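Beta-lactamase Rm3 (Uncultured bacterium, PDB 5IQK) is a subclass B3 metallo-beta-lactamase that probably uses zinc ions to hydrolyse the amide bond of beta-lactam antibiotics, giving resistance to them. Local coordinates at residues L86-Q90 with P126-D130. Numbering follows the deposited sequence.
Sequences LAELQ and PPVKD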
loop_
_atom_site.group_PDB
_atom_site.type_symbol
_atom_site.label_atom_id
_atom_site.label_comp_id
_atom_site.label_asym_id
_atom_site.label_seq_id
_atom_site.Cartn_x
_atom_site.Cartn_y
_atom_site.Cartn_z
ATOM N N LEU A 86 3.761 -4.205 -10.806
ATOM C CA LEU A 86 3.664 -2.865 -11.394
ATOM C C LEU A 86 4.044 -2.772 -12.873
ATOM O O LEU A 86 3.389 -2.060 -13.626
ATOM C CB LEU A 86 4.524 -1.886 -10.613
ATOM C CG LEU A 86 4.021 -1.548 -9.220
ATOM C CD1 LEU A 86 5.004 -0.579 -8.550
ATOM C CD2 LEU A 86 2.626 -0.945 -9.325
ATOM N N ALA A 87 5.089 -3.477 -13.295
ATOM C CA ALA A 87 5.494 -3.432 -14.704
ATOM C C ALA A 87 4.363 -3.870 -15.638
ATOM O O ALA A 87 4.135 -3.255 -16.694
ATOM C CB ALA A 87 6.721 -4.293 -14.933
ATOM N N GLU A 88 3.653 -4.926 -15.256
ATOM C CA GLU A 88 2.560 -5.438 -16.091
ATOM C C GLU A 88 1.370 -4.487 -16.100
ATOM O O GLU A 88 0.760 -4.253 -17.145
ATOM C CB GLU A 88 2.117 -6.828 -15.615
ATOM C CG GLU A 88 0.947 -7.406 -16.420
ATOM C CD GLU A 88 0.751 -8.904 -16.203
ATOM O OE1 GLU A 88 1.486 -9.497 -15.383
ATOM O OE2 GLU A 88 -0.142 -9.488 -16.859
ATOM N N LEU A 89 1.031 -3.947 -14.934
ATOM C CA LEU A 89 -0.073 -3.006 -14.836
ATOM C C LEU A 89 0.217 -1.760 -15.668
ATOM O O LEU A 89 -0.670 -1.244 -16.366
ATOM C CB LEU A 89 -0.340 -2.636 -13.379
ATOM C CG LEU A 89 -0.861 -3.800 -12.536
ATOM C CD1 LEU A 89 -0.879 -3.437 -11.066
ATOM C CD2 LEU A 89 -2.260 -4.227 -13.021
ATOM N N GLN A 90 1.461 -1.299 -15.626
ATOM C CA GLN A 90 1.865 -0.163 -16.452
ATOM C C GLN A 90 1.745 -0.471 -17.939
ATOM O O GLN A 90 1.203 0.329 -18.697
ATOM C CB GLN A 90 3.295 0.258 -16.128
ATOM C CG GLN A 90 3.882 1.274 -17.099
ATOM C CD GLN A 90 5.055 2.009 -16.482
ATOM O OE1 GLN A 90 6.200 1.564 -16.582
ATOM N NE2 GLN A 90 4.778 3.145 -15.849
ATOM N N PRO A 126 10.107 -7.571 -12.052
ATOM C CA PRO A 126 10.210 -6.786 -13.289
ATOM C C PRO A 126 10.385 -5.287 -13.057
ATOM O O PRO A 126 9.586 -4.679 -12.349
ATOM C CB PRO A 126 8.879 -7.074 -13.992
ATOM C CG PRO A 126 8.497 -8.426 -13.501
ATOM C CD PRO A 126 8.913 -8.440 -12.063
ATOM N N PRO A 127 11.440 -4.697 -13.639
ATOM C CA PRO A 127 11.698 -3.265 -13.446
ATOM C C PRO A 127 10.580 -2.388 -14.015
ATOM O O PRO A 127 10.018 -2.702 -15.069
ATOM C CB PRO A 127 13.011 -3.041 -14.207
ATOM C CG PRO A 127 13.652 -4.399 -14.264
ATOM C CD PRO A 127 12.493 -5.342 -14.438
ATOM N N VAL A 128 10.279 -1.287 -13.332
ATOM C CA VAL A 128 9.261 -0.361 -13.802
ATOM C C VAL A 128 9.955 0.692 -14.634
ATOM O O VAL A 128 10.923 1.310 -14.186
ATOM C CB VAL A 128 8.491 0.296 -12.653
ATOM C CG1 VAL A 128 7.460 1.264 -13.219
ATOM C CG2 VAL A 128 7.815 -0.768 -11.803
ATOM N N LYS A 129 9.446 0.880 -15.845
ATOM C CA LYS A 129 10.097 1.672 -16.874
ATOM C C LYS A 129 9.937 3.185 -16.661
ATOM O O LYS A 129 10.917 3.930 -16.693
ATOM C CB LYS A 129 9.538 1.228 -18.236
ATOM C CG LYS A 129 10.375 1.566 -19.464
ATOM C CD LYS A 129 9.608 1.221 -20.749
ATOM C CE LYS A 129 10.530 1.166 -21.961
ATOM N NZ LYS A 129 9.794 1.135 -23.262
ATOM N N ASP A 130 8.705 3.635 -16.452
ATOM C CA ASP A 130 8.402 5.069 -16.435
ATOM C C ASP A 130 7.762 5.513 -15.126
ATOM O O ASP A 130 6.731 4.974 -14.716
ATOM C CB ASP A 130 7.506 5.426 -17.615
ATOM C CG ASP A 130 8.153 5.105 -18.944
ATOM O OD1 ASP A 130 9.285 5.580 -19.180
ATOM O OD2 ASP A 130 7.540 4.368 -19.744
HETATM O O HOH W 1 6.965 -4.516 -11.491
#
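Gln90 reaches from helix 86-93 to the backbone of Lys129 and Asp130, and its amide carries most of the polar contact between this helix and the loop that runs into edge strand 131-133. From CB the chain runs outward: CG stands anti to the backbone N (chi1 170°) and CD continues the extended line, which delivers the amide to the loop. OE1 comes within 3.6 Å of Val128 CG1, with CD a little farther off. At the tip the two halves of the amide divide the work. OE1 accepts from Asp130 N at 3.3 Å, a fairly straight bond whose donor is tilted 23° from the carbonyl plane, and takes a weaker, bent one from Lys129 N at 3.4 Å. NE2 gives the shortest of the three direct bonds, 2.9 Å to Asp130 O; the acceptor lies almost in the amide plane, and the N-H meets a lone pair of that carbonyl. Gln90 NE2 also donates to Ala95 O, just ahead of strand 96-99.

One turn back along the helix the contact becomes apolar. Ala87 CB rests 3.6 Å from Pro126 CB and close to Pro127 O, while Val128 CG2 packs 3.7 Å from Leu86 CB; Val128 and Leu86 both touch Leu107 of helix 101-109. A water lies 2.8 Å from Ala87 N, whose N-H it accepts, and is also close to Pro126 O, to which it probably donates.

This is packing at the edge of the seven-strand sheet of the metallo-beta-lactamase fold, with the Leu86 side chain about 12 Å from a bound zinc ion. With its oxygen turned to N-H groups and its nitrogen to carbonyls, the Gln90 amide has a defined orientation. It pairs with both the N-H and the C=O of Asp130, and its hydrogen bonds to the loop all use neutral backbone groups.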